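PDB 5I0F: glycoside hydrolase family 31 from Trueperella pyogenes, which probably hydrolyses cycloalternan, a cyclic glucose oligosaccharide, through a covalent glycosyl-enzyme intermediate formed in its TIM-barrel domain. Local coordinates for residues I2-P6 / Y107-A111; S16-L20 / T32-T36. All coordinates share one frame. Residue numbers count along the deposited sequence, not the author numbering.

Contact 1: I2-P6 / Y107-A111; sequences ITHRP and YYFEA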
# COMPACT_ATOMS: atom_id res chain seq x y z
N ILE A 2 -9.94 -32.46 11.94
CA ILE A 2 -9.28 -32.26 10.65
C ILE A 2 -9.75 -30.93 10.07
O ILE A 2 -10.96 -30.65 10.07
CB ILE A 2 -9.62 -33.39 9.66
CG1 ILE A 2 -9.17 -34.75 10.23
CG2 ILE A 2 -8.98 -33.13 8.30
CD1 ILE A 2 -9.62 -35.96 9.40
N THR A 3 -8.81 -30.11 9.61
CA THR A 3 -9.13 -28.86 8.94
C THR A 3 -8.70 -28.92 7.47
O THR A 3 -7.54 -29.22 7.15
CB THR A 3 -8.44 -27.67 9.64
OG1 THR A 3 -8.88 -27.61 10.99
CG2 THR A 3 -8.77 -26.34 8.96
N HIS A 4 -9.65 -28.65 6.60
CA HIS A 4 -9.37 -28.44 5.19
C HIS A 4 -10.20 -27.26 4.73
O HIS A 4 -11.40 -27.23 4.93
CB HIS A 4 -9.72 -29.67 4.37
CG HIS A 4 -9.57 -29.46 2.90
ND1 HIS A 4 -8.34 -29.47 2.27
CD2 HIS A 4 -10.48 -29.21 1.93
CE1 HIS A 4 -8.51 -29.27 0.98
NE2 HIS A 4 -9.80 -29.11 0.75
N ARG A 5 -9.53 -26.26 4.16
CA ARG A 5 -10.18 -25.10 3.54
C ARG A 5 -9.64 -25.05 2.12
O ARG A 5 -8.46 -24.79 1.94
CB ARG A 5 -9.78 -23.81 4.25
CG ARG A 5 -10.31 -23.65 5.68
CD ARG A 5 -9.82 -22.33 6.27
NE ARG A 5 -8.38 -22.32 6.49
CZ ARG A 5 -7.68 -21.32 7.05
NH1 ARG A 5 -8.29 -20.21 7.46
NH2 ARG A 5 -6.37 -21.44 7.20
N PRO A 6 -10.48 -25.30 1.11
CA PRO A 6 -10.00 -25.38 -0.27
C PRO A 6 -9.11 -24.20 -0.71
O PRO A 6 -8.17 -24.40 -1.46
CB PRO A 6 -11.30 -25.39 -1.08
CG PRO A 6 -12.29 -26.02 -0.18
CD PRO A 6 -11.95 -25.52 1.18
N TYR A 107 -14.60 -35.29 -2.22
CA TYR A 107 -13.52 -35.89 -1.42
C TYR A 107 -13.69 -35.62 0.05
O TYR A 107 -14.39 -34.68 0.45
CB TYR A 107 -12.11 -35.45 -1.91
CG TYR A 107 -11.85 -33.96 -1.82
CD1 TYR A 107 -12.25 -33.09 -2.83
CD2 TYR A 107 -11.21 -33.40 -0.70
CE1 TYR A 107 -12.04 -31.72 -2.73
CE2 TYR A 107 -10.99 -32.03 -0.60
CZ TYR A 107 -11.40 -31.19 -1.62
OH TYR A 107 -11.21 -29.82 -1.50
N TYR A 108 -13.09 -36.48 0.86
CA TYR A 108 -13.06 -36.31 2.31
C TYR A 108 -11.80 -36.92 2.87
O TYR A 108 -11.09 -37.67 2.19
CB TYR A 108 -14.32 -36.89 2.94
CG TYR A 108 -14.44 -38.42 2.94
CD1 TYR A 108 -13.92 -39.17 3.98
CD2 TYR A 108 -15.10 -39.08 1.90
CE1 TYR A 108 -14.03 -40.56 3.98
CE2 TYR A 108 -15.21 -40.47 1.89
CZ TYR A 108 -14.68 -41.19 2.94
OH TYR A 108 -14.77 -42.55 2.95
N PHE A 109 -11.51 -36.59 4.12
CA PHE A 109 -10.30 -37.04 4.80
C PHE A 109 -10.64 -37.93 5.98
O PHE A 109 -11.67 -37.73 6.61
CB PHE A 109 -9.50 -35.85 5.28
CG PHE A 109 -9.12 -34.91 4.17
CD1 PHE A 109 -7.98 -35.14 3.40
CD2 PHE A 109 -9.91 -33.81 3.87
CE1 PHE A 109 -7.63 -34.27 2.38
CE2 PHE A 109 -9.58 -32.96 2.84
CZ PHE A 109 -8.44 -33.18 2.10
N GLU A 110 -9.75 -38.86 6.28
CA GLU A 110 -9.88 -39.73 7.42
C GLU A 110 -8.53 -39.85 8.11
O GLU A 110 -7.53 -40.21 7.47
CB GLU A 110 -10.38 -41.09 6.94
CG GLU A 110 -11.00 -41.94 8.01
CD GLU A 110 -11.29 -43.33 7.49
OE1 GLU A 110 -12.43 -43.58 7.06
OE2 GLU A 110 -10.35 -44.16 7.47
N ALA A 111 -8.49 -39.55 9.41
CA ALA A 111 -7.25 -39.61 10.19
C ALA A 111 -7.37 -40.64 11.30
O ALA A 111 -8.46 -40.88 11.80
CB ALA A 111 -6.96 -38.24 10.80

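Contact 2: S16-L20 / T32-T36; sequences SLDQL and TIGAT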
# COMPACT_ATOMS: atom_id res chain seq x y z
N SER A 16 -1.33 -22.06 2.59
CA SER A 16 -1.35 -22.73 3.89
C SER A 16 -1.32 -24.25 3.70
O SER A 16 -1.45 -24.76 2.58
CB SER A 16 -2.57 -22.28 4.72
OG SER A 16 -3.76 -22.27 3.97
N LEU A 17 -1.16 -24.98 4.80
CA LEU A 17 -1.04 -26.44 4.76
C LEU A 17 -2.37 -27.20 4.60
O LEU A 17 -2.37 -28.43 4.48
CB LEU A 17 -0.32 -26.93 6.02
CG LEU A 17 1.13 -26.49 6.15
CD1 LEU A 17 1.68 -26.85 7.52
CD2 LEU A 17 1.99 -27.10 5.06
N ASP A 18 -3.48 -26.48 4.61
CA ASP A 18 -4.82 -27.08 4.67
C ASP A 18 -5.67 -26.85 3.40
O ASP A 18 -6.90 -26.91 3.46
CB ASP A 18 -5.56 -26.51 5.90
CG ASP A 18 -5.75 -25.00 5.83
OD1 ASP A 18 -5.19 -24.35 4.91
OD2 ASP A 18 -6.47 -24.46 6.69
N GLN A 19 -5.02 -26.60 2.25
CA GLN A 19 -5.72 -26.16 1.04
C GLN A 19 -5.46 -27.03 -0.18
O GLN A 19 -4.62 -27.93 -0.15
CB GLN A 19 -5.41 -24.71 0.71
CG GLN A 19 -3.99 -24.41 0.27
CD GLN A 19 -3.86 -22.96 -0.18
OE1 GLN A 19 -3.57 -22.06 0.62
NE2 GLN A 19 -4.17 -22.73 -1.44
N LEU A 20 -6.23 -26.76 -1.24
CA LEU A 20 -5.91 -27.22 -2.57
C LEU A 20 -4.92 -26.26 -3.26
O LEU A 20 -5.02 -25.05 -3.08
CB LEU A 20 -7.17 -27.28 -3.42
CG LEU A 20 -8.26 -28.25 -2.98
CD1 LEU A 20 -9.43 -28.16 -3.95
CD2 LEU A 20 -7.71 -29.65 -2.90
N THR A 32 -2.40 -30.52 -5.78
CA THR A 32 -1.88 -30.84 -4.45
C THR A 32 -3.00 -30.64 -3.44
O THR A 32 -3.67 -29.61 -3.46
CB THR A 32 -0.69 -29.94 -4.08
OG1 THR A 32 0.33 -30.12 -5.07
CG2 THR A 32 -0.11 -30.27 -2.73
N ILE A 33 -3.18 -31.63 -2.56
CA ILE A 33 -4.27 -31.62 -1.58
C ILE A 33 -3.66 -31.62 -0.18
O ILE A 33 -2.97 -32.58 0.19
CB ILE A 33 -5.16 -32.86 -1.74
CG1 ILE A 33 -5.76 -32.89 -3.16
CG2 ILE A 33 -6.29 -32.85 -0.72
CD1 ILE A 33 -6.42 -34.18 -3.52
N GLY A 34 -3.97 -30.58 0.60
CA GLY A 34 -3.50 -30.42 1.97
C GLY A 34 -4.62 -30.44 3.02
O GLY A 34 -5.73 -30.00 2.76
N ALA A 35 -4.30 -30.98 4.19
CA ALA A 35 -5.19 -30.94 5.36
C ALA A 35 -4.32 -30.91 6.61
O ALA A 35 -3.18 -31.36 6.57
CB ALA A 35 -6.13 -32.14 5.38
N THR A 36 -4.85 -30.34 7.69
CA THR A 36 -4.18 -30.37 8.97
C THR A 36 -5.05 -31.08 10.02
O THR A 36 -6.28 -31.16 9.88
CB THR A 36 -3.83 -28.96 9.48
OG1 THR A 36 -5.03 -28.23 9.72
CG2 THR A 36 -2.97 -28.21 8.47

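Contact 1: I2-P6 / Y107-A111
The imidazole ring of His4 lies against the phenyl ring of Phe109. Phe109 CE2 sits over one face of it, 3.5 Å from His4 CG. The two planes meet at 46°, with centroids 5.0 Å apart, so the pair is oblique. Tyr107 completes a small aromatic cluster. Its ring stands nearly perpendicular to that of His4, at 85°, in an offset edge-to-face pair with centroids 5.3 Å apart. The same two residues share a hydrogen bond, His4 NE2 to Tyr107 OH, of 2.7 Å. The bond pairs these two polar atoms within a mostly apolar layer. His4 ND1 is bonded as well, to Gly34 O, so both imidazole nitrogens are satisfied.

At the other end the side chains that meet are apolar. Ile2 CG2 lies 4.1 Å from Phe109 CB, and Ile2 CD1 reaches Ala111 CB at 3.8 Å. The CA-to-CB bonds of Ile2, His4, Tyr107, Phe109 and Ala111 all point across the interface. The nearest CA atoms, those of Ile2 and Phe109, are still 7.6 Å apart. The backbones therefore face each other across a layer of side chains, as in the core of a beta sandwich, and are not paired as adjacent strands.

Strand 2-3 pairs instead with strand 31-37, through Thr3 and Thr36. Strand 105-113 runs between strands 41-49 and 118-126. Phe124 of the latter meets the rings of both His4 and Tyr107, and Phe109 also packs on Ile33 and Ala35 of strand 31-37.

Contact 2: S16-L20 / T32-T36
This is a backbone contact at one edge of an antiparallel beta sheet in the N-terminal domain, where a loop turns into the short strand 20-21 and joins strand 31-37. The one beta bridge is an antiparallel non-hydrogen-bonded pair, Leu20 with Ile33, with CA atoms 4.8 Å apart. Their side chains lie on the same face, and Leu20 CD2 touches Ile33 CG1 at 3.8 Å. Just before the bridge, Gly34 N donates a hydrogen bond to Gln19 O at 2.8 Å.

Further back the loop leaves regular pairing but stays close. Asp18 CA comes within 3.9 Å of Ala35 CA. Leu17 CB rests on Thr36 CG2 at 3.8 Å. The loop holds its own shape: Ser16 OG donates to Asp18 OD1, and Gln19 bonds Ser16 N through OE1 and Leu20 O through NE2. Asp18 OD2 also forms a salt bridge with Arg5. On its other edge, strand 31-37 pairs with strand 91-97.

Gly34 makes the close approach possible. Leu17 O lies 3.4 Å from Gly34 CA in a CA-H...O contact, and a CB on Gly34 would sit only 2.5 Å from that oxygen.

Both contacts belong to the N-terminal domain, and their centres are about 8 Å apart. They lie about 35 Å (contact 1) and 29 Å (contact 2) from the centre of the chain. Contact 2 is the more buried and works within a sheet, mainly through backbone atoms. Contact 1 is partly buried and works between facing layers, through aromatic and aliphatic side chains. Strand 31-37 is common ground: it takes the loop of contact 2 directly and pairs with strand 2-3 of contact 1. Hydrogen bonds from segment 2-6 to segment 32-36 tie the two contacts together. Leu20 extends the apolar layer of contact 1 by touching Tyr107.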